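Local coordinates for protein aspartate aminotransferase, mitochondrial (Trypanosoma brucei brucei, PDB 4W5K) that probably catalyses transfer of the amino group from L-aspartate to 2-oxoglutarate as a homodimer that uses pyridoxal 5'-phosphate, at residues A[215-219]-A[220-224]; A[45-48]-A[49-53]. The protein carries 1 engineered substitution. All coordinates share one frame; numbering follows the deposited sequence.

Contact 1 of 2, residues A[215-219]-A[220-224]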
ATOM      1  N   PHE A 215     -16.807 -15.448  -3.732  1.00 22.02           N
ATOM      2  CA  PHE A 215     -15.846 -16.539  -3.848  1.00 22.17           C
ATOM      3  C   PHE A 215     -16.265 -17.741  -2.988  1.00 22.73           C
ATOM      4  O   PHE A 215     -16.178 -18.900  -3.416  1.00 21.23           O
ATOM      5  CB  PHE A 215     -14.427 -16.040  -3.454  1.00 19.47           C
ATOM      6  CG  PHE A 215     -13.352 -17.076  -3.629  1.00 20.44           C
ATOM      7  CD1 PHE A 215     -13.041 -17.952  -2.603  1.00 22.08           C
ATOM      8  CD2 PHE A 215     -12.673 -17.198  -4.849  1.00 18.39           C
ATOM      9  CE1 PHE A 215     -12.073 -18.937  -2.762  1.00 27.33           C
ATOM     10  CE2 PHE A 215     -11.704 -18.178  -5.022  1.00 23.67           C
ATOM     11  CZ  PHE A 215     -11.390 -19.045  -3.989  1.00 26.86           C
ATOM     12  N   ALA A 216     -16.742 -17.468  -1.783  1.00 21.13           N
ATOM     13  CA  ALA A 216     -17.055 -18.557  -0.842  1.00 20.65           C
ATOM     14  C   ALA A 216     -18.088 -19.551  -1.355  1.00 24.75           C
ATOM     15  O   ALA A 216     -17.837 -20.766  -1.362  1.00 25.17           O
ATOM     16  CB  ALA A 216     -17.513 -17.948   0.484  1.00 20.18           C
ATOM     17  N   THR A 217     -19.244 -19.064  -1.812  1.00 21.09           N
ATOM     18  CA  THR A 217     -20.316 -19.980  -2.190  1.00 21.87           C
ATOM     19  C   THR A 217     -20.869 -19.726  -3.592  1.00 21.84           C
ATOM     20  O   THR A 217     -21.766 -20.451  -4.060  1.00 25.32           O
ATOM     21  CB  THR A 217     -21.516 -19.930  -1.188  1.00 24.08           C
ATOM     22  OG1 THR A 217     -22.277 -18.727  -1.378  1.00 21.56           O
ATOM     23  CG2 THR A 217     -21.069 -20.091   0.266  1.00 23.51           C
ATOM     24  N   GLY A 218     -20.354 -18.686  -4.247  1.00 22.01           N
ATOM     25  CA  GLY A 218     -20.801 -18.314  -5.581  1.00 23.32           C
ATOM     26  C   GLY A 218     -22.007 -17.397  -5.544  1.00 24.15           C
ATOM     27  O   GLY A 218     -22.536 -17.021  -6.579  1.00 28.14           O
ATOM     28  N   GLN A 219     -22.448 -17.047  -4.337  1.00 23.18           N
ATOM     29  CA  GLN A 219     -23.666 -16.257  -4.158  1.00 21.81           C
ATOM     30  C   GLN A 219     -23.311 -14.979  -3.405  1.00 20.56           C
ATOM     31  O   GLN A 219     -23.086 -15.030  -2.200  1.00 20.11           O
ATOM     32  CB  GLN A 219     -24.726 -17.052  -3.364  1.00 22.61           C
ATOM     33  CG  GLN A 219     -24.874 -18.539  -3.781  1.00 29.58           C
ATOM     34  CD  GLN A 219     -25.599 -19.413  -2.721  1.00 44.88           C
ATOM     35  OE1 GLN A 219     -26.721 -19.874  -2.956  1.00 50.14           O
ATOM     36  NE2 GLN A 219     -24.947 -19.657  -1.570  1.00 31.58           N
ATOM     37  N   LEU A 220     -23.242 -13.849  -4.114  1.00 21.32           N
ATOM     38  CA  LEU A 220     -22.796 -12.597  -3.494  1.00 19.68           C
ATOM     39  C   LEU A 220     -23.669 -12.107  -2.337  1.00 22.52           C
ATOM     40  O   LEU A 220     -23.133 -11.629  -1.345  1.00 21.26           O
ATOM     41  CB  LEU A 220     -22.725 -11.482  -4.545  1.00 25.43           C
ATOM     42  CG  LEU A 220     -21.606 -11.651  -5.566  1.00 23.77           C
ATOM     43  CD1 LEU A 220     -21.913 -10.794  -6.802  1.00 24.85           C
ATOM     44  CD2 LEU A 220     -20.257 -11.274  -4.935  1.00 24.18           C
ATOM     45  N   ASP A 221     -24.998 -12.208  -2.475  1.00 22.50           N
ATOM     46  CA  ASP A 221     -25.895 -11.713  -1.419  1.00 23.24           C
ATOM     47  C   ASP A 221     -25.790 -12.599  -0.181  1.00 21.49           C
ATOM     48  O   ASP A 221     -25.632 -12.103   0.938  1.00 23.76           O
ATOM     49  CB  ASP A 221     -27.352 -11.649  -1.881  1.00 26.38           C
ATOM     50  CG  ASP A 221     -27.557 -10.731  -3.068  1.00 32.32           C
ATOM     51  OD1 ASP A 221     -26.951  -9.640  -3.098  1.00 30.73           O
ATOM     52  OD2 ASP A 221     -28.335 -11.099  -3.974  1.00 36.19           O
ATOM     53  N   TYR A 222     -25.878 -13.909  -0.397  1.00 21.77           N
ATOM     54  CA  TYR A 222     -25.776 -14.869   0.697  1.00 23.03           C
ATOM     55  C   TYR A 222     -24.461 -14.660   1.462  1.00 20.29           C
ATOM     56  O   TYR A 222     -24.439 -14.655   2.695  1.00 19.54           O
ATOM     57  CB  TYR A 222     -25.886 -16.299   0.152  1.00 20.35           C
ATOM     58  CG  TYR A 222     -25.775 -17.394   1.200  1.00 20.15           C
ATOM     59  CD1 TYR A 222     -24.530 -17.849   1.630  1.00 19.92           C
ATOM     60  CD2 TYR A 222     -26.920 -18.000   1.723  1.00 22.08           C
ATOM     61  CE1 TYR A 222     -24.423 -18.863   2.587  1.00 22.52           C
ATOM     62  CE2 TYR A 222     -26.822 -19.017   2.670  1.00 24.56           C
ATOM     63  CZ  TYR A 222     -25.576 -19.445   3.091  1.00 22.33           C
ATOM     64  OH  TYR A 222     -25.487 -20.461   4.027  1.00 28.03           O
ATOM     65  N   ASP A 223     -23.359 -14.476   0.737  1.00 17.94           N
ATOM     66  CA  ASP A 223     -22.069 -14.395   1.398  1.00 16.41           C
ATOM     67  C   ASP A 223     -21.904 -13.086   2.165  1.00 17.43           C
ATOM     68  O   ASP A 223     -21.037 -12.995   3.025  1.00 20.06           O
ATOM     69  CB  ASP A 223     -20.920 -14.517   0.391  1.00 17.95           C
ATOM     70  CG  ASP A 223     -20.758 -15.926  -0.146  1.00 19.73           C
ATOM     71  OD1 ASP A 223     -21.401 -16.876   0.399  1.00 17.82           O
ATOM     72  OD2 ASP A 223     -19.981 -16.087  -1.113  1.00 21.41           O
ATOM     73  N   ALA A 224     -22.705 -12.074   1.836  1.00 18.66           N
ATOM     74  CA  ALA A 224     -22.611 -10.806   2.575  1.00 18.27           C
ATOM     75  C   ALA A 224     -23.689 -10.705   3.678  1.00 19.45           C
ATOM     76  O   ALA A 224     -23.977  -9.621   4.198  1.00 19.20           O
ATOM     77  CB  ALA A 224     -22.708  -9.602   1.615  1.00 22.29           C
TER
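Asp223 folds back from a short helix onto Thr217 and grips it with both carboxylate oxygens. OD2 of Asp223 takes the backbone N-H of Thr217 on its syn lone pair at 3.1 Å. OD1 of Asp223 accepts the hydroxyl OG1 of Thr217 at 2.7 Å, on the syn side but out of the carboxylate plane. A chi1 of 74° brings OG1 of Thr217 to the acid. The same OG1 receives NE2 of Gln219 at 2.8 Å, almost straight (170°) and in the amide plane. This bond fixes the end of the extended Gln219 chain, whose NE2 lies over one face of the Tyr222 ring, 3.6 Å above its plane and offset toward the rim. In the backbone, Asp223 N bonds to Gln219 O at 3.0 Å, the i to i+4 bond of a weakly bonded helical turn at about 220-223. At the phi of Gly218, 87°, a CB would press on the carbonyl O of Thr217, which calls for glycine. The result is a side-chain-braced turn in the loop after strand 205-210 of the large sheet. Tyr222 stacks on the malate-binding His189 of helix 189-201, and its side chain lies about 5 Å (nearest atoms) from D-malate. Phe215 and Leu220 pack on helix 300-331.

Contact 2 of 2, residues A[45-48]-A[49-53]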
ATOM      1  N   PRO A  45      -2.461 -20.339 -12.111  1.00 28.66           N
ATOM      2  CA  PRO A  45      -3.118 -19.110 -11.660  1.00 27.65           C
ATOM      3  C   PRO A  45      -4.236 -18.738 -12.631  1.00 26.57           C
ATOM      4  O   PRO A  45      -4.142 -19.007 -13.828  1.00 30.59           O
ATOM      5  CB  PRO A  45      -1.998 -18.059 -11.682  1.00 30.32           C
ATOM      6  CG  PRO A  45      -0.726 -18.816 -11.704  1.00 36.06           C
ATOM      7  CD  PRO A  45      -1.030 -20.139 -12.398  1.00 32.99           C
ATOM      8  N   PHE A  46      -5.284 -18.112 -12.118  1.00 25.61           N
ATOM      9  CA  PHE A  46      -6.486 -17.907 -12.912  1.00 27.40           C
ATOM     10  C   PHE A  46      -6.818 -16.439 -12.987  1.00 26.90           C
ATOM     11  O   PHE A  46      -7.233 -15.824 -12.005  1.00 24.91           O
ATOM     12  CB  PHE A  46      -7.656 -18.713 -12.317  1.00 26.08           C
ATOM     13  CG  PHE A  46      -8.988 -18.421 -12.950  1.00 28.82           C
ATOM     14  CD1 PHE A  46      -9.176 -18.587 -14.320  1.00 34.97           C
ATOM     15  CD2 PHE A  46     -10.068 -18.034 -12.167  1.00 29.37           C
ATOM     16  CE1 PHE A  46     -10.411 -18.335 -14.906  1.00 36.97           C
ATOM     17  CE2 PHE A  46     -11.311 -17.776 -12.747  1.00 27.78           C
ATOM     18  CZ  PHE A  46     -11.474 -17.923 -14.126  1.00 31.53           C
ATOM     19  N   VAL A  47      -6.576 -15.852 -14.152  1.00 28.51           N
ATOM     20  CA  VAL A  47      -6.948 -14.459 -14.399  1.00 27.89           C
ATOM     21  C   VAL A  47      -8.347 -14.466 -15.001  1.00 25.84           C
ATOM     22  O   VAL A  47      -8.573 -15.100 -16.032  1.00 27.32           O
ATOM     23  CB  VAL A  47      -5.971 -13.761 -15.374  1.00 30.49           C
ATOM     24  CG1 VAL A  47      -6.414 -12.318 -15.621  1.00 26.92           C
ATOM     25  CG2 VAL A  47      -4.555 -13.772 -14.819  1.00 37.01           C
ATOM     26  N   LEU A  48      -9.290 -13.805 -14.339  1.00 30.06           N
ATOM     27  CA  LEU A  48     -10.686 -13.822 -14.768  1.00 24.17           C
ATOM     28  C   LEU A  48     -10.889 -13.144 -16.122  1.00 25.35           C
ATOM     29  O   LEU A  48     -10.256 -12.117 -16.422  1.00 27.36           O
ATOM     30  CB  LEU A  48     -11.571 -13.150 -13.711  1.00 24.64           C
ATOM     31  CG  LEU A  48     -11.950 -13.990 -12.474  1.00 25.77           C
ATOM     32  CD1 LEU A  48     -10.733 -14.287 -11.582  1.00 23.73           C
ATOM     33  CD2 LEU A  48     -13.019 -13.284 -11.667  1.00 23.14           C
ATOM     34  N   GLU A  49     -11.783 -13.709 -16.938  1.00 27.16           N
ATOM     35  CA  GLU A  49     -12.064 -13.113 -18.244  1.00 30.70           C
ATOM     36  C   GLU A  49     -12.639 -11.708 -18.080  1.00 30.10           C
ATOM     37  O   GLU A  49     -12.314 -10.812 -18.848  1.00 28.93           O
ATOM     38  CB  GLU A  49     -13.020 -13.988 -19.048  1.00 33.78           C
ATOM     39  CG  GLU A  49     -12.432 -15.341 -19.399  1.00 39.46           C
ATOM     40  CD  GLU A  49     -11.262 -15.218 -20.343  1.00 43.06           C
ATOM     41  OE1 GLU A  49     -11.386 -14.461 -21.326  1.00 47.36           O
ATOM     42  OE2 GLU A  49     -10.212 -15.848 -20.093  1.00 40.95           O
ATOM     43  N   CYS A  50     -13.471 -11.508 -17.063  1.00 29.29           N
ATOM     44  CA  CYS A  50     -14.006 -10.164 -16.823  1.00 29.36           C
ATOM     45  C   CYS A  50     -12.891  -9.170 -16.484  1.00 28.41           C
ATOM     46  O   CYS A  50     -12.980  -8.000 -16.843  1.00 28.25           O
ATOM     47  CB  CYS A  50     -15.072 -10.171 -15.719  1.00 28.72           C
ATOM     48  SG  CYS A  50     -14.561 -10.730 -14.111  1.00 26.60           S
ATOM     49  N   VAL A  51     -11.847  -9.632 -15.804  1.00 27.11           N
ATOM     50  CA  VAL A  51     -10.710  -8.768 -15.485  1.00 25.26           C
ATOM     51  C   VAL A  51      -9.899  -8.446 -16.759  1.00 28.01           C
ATOM     52  O   VAL A  51      -9.462  -7.315 -16.958  1.00 27.93           O
ATOM     53  CB  VAL A  51      -9.843  -9.426 -14.377  1.00 27.42           C
ATOM     54  CG1 VAL A  51      -8.542  -8.691 -14.157  1.00 24.31           C
ATOM     55  CG2 VAL A  51     -10.633  -9.443 -13.050  1.00 24.86           C
ATOM     56  N   LYS A  52      -9.712  -9.433 -17.623  1.00 27.63           N
ATOM     57  CA  LYS A  52      -9.056  -9.187 -18.917  1.00 30.77           C
ATOM     58  C   LYS A  52      -9.792  -8.140 -19.754  1.00 32.18           C
ATOM     59  O   LYS A  52      -9.162  -7.339 -20.471  1.00 35.30           O
ATOM     60  CB  LYS A  52      -8.954 -10.489 -19.712  1.00 32.49           C
ATOM     61  CG  LYS A  52      -8.104 -11.568 -19.060  1.00 33.94           C
ATOM     62  CD  LYS A  52      -8.106 -12.840 -19.871  1.00 40.54           C
ATOM     63  CE  LYS A  52      -7.330 -13.955 -19.187  1.00 40.51           C
ATOM     64  NZ  LYS A  52      -7.475 -15.240 -19.914  1.00 44.45           N
ATOM     65  N   GLN A  53     -11.120  -8.160 -19.686  1.00 28.97           N
ATOM     66  CA  GLN A  53     -11.948  -7.256 -20.481  1.00 30.81           C
ATOM     67  C   GLN A  53     -12.216  -5.909 -19.813  1.00 30.63           C
ATOM     68  O   GLN A  53     -12.832  -5.034 -20.433  1.00 34.35           O
ATOM     69  CB  GLN A  53     -13.288  -7.919 -20.813  1.00 32.50           C
ATOM     70  CG  GLN A  53     -13.171  -9.199 -21.630  1.00 34.82           C
ATOM     71  CD  GLN A  53     -14.519  -9.875 -21.849  1.00 42.86           C
ATOM     72  OE1 GLN A  53     -15.561  -9.218 -21.908  1.00 43.65           O
ATOM     73  NE2 GLN A  53     -14.502 -11.200 -21.971  1.00 42.22           N
TER
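This is a local contact at the N-terminal end of a helix, where the loop 45-48 runs into the short helix 49-52 at the subunit interface. Leu48 is the N-cap residue. Its carbonyl O accepts the backbone N of Lys52 at 3.0 Å, the usual i to i+4 bond of a first helical turn. Val51 N also reaches this oxygen, but the bond is weak.

Apolar side chains pack around Leu48. The Leu48 side chain lies beside Cys50, with CD2 of Leu48 3.9 Å from SG of Cys50. A chi1 of 60° tucks SG of Cys50 in over its own backbone, which brings it alongside Leu48. CG2 of Val51 rests against CB of Leu48, also at 3.9 Å.

Lys52 turns back along the helix toward the loop. Beyond CG its chain is extended, and it crosses Val47 at a slant. CG of Lys52 meets CG1 of Val47 at 3.9 Å, and CE of Lys52 lies 3.6 Å from Val47 O. The ammonium NZ of Lys52 then ends at Glu49, in a salt bridge of 2.8 Å to OE2. Glu49 bends at chi2 (-66°) to bring its carboxylate to this lysine. The ion pair thus joins residues three apart on the helix.

From the second subunit, Asn59, Thr58 and Met60 pack on Pro45, Val47 and Val51 respectively. The first backbone N-H groups of the helix, those of Glu49 and Cys50, bond to the two carboxylate oxygens of Glu309 of helix 300-331, one each. Cys50 also touches Trp306 of that helix, and both Cys50 and Val51 pack on helix 287-297.

Overall arrangement
Contact 2 comes first along the chain, at 45-53, and contact 1 follows much later, at 215-224. Both are short helical turns with the loop leading into them. Their centres are about 19 Å apart, and their nearest atoms are about 7 Å apart, so they do not touch. What they share is helix 300-331, on which both pack. Contact 1 lies nearer the middle of the chain, after a strand of the large mixed sheet that carries the cofactor site, and beside the bound malate. Contact 2 lies farther out, against the second subunit. Both regions thus rest on the same long helix, and Trp306 of that helix touches both Leu220 and Cys50.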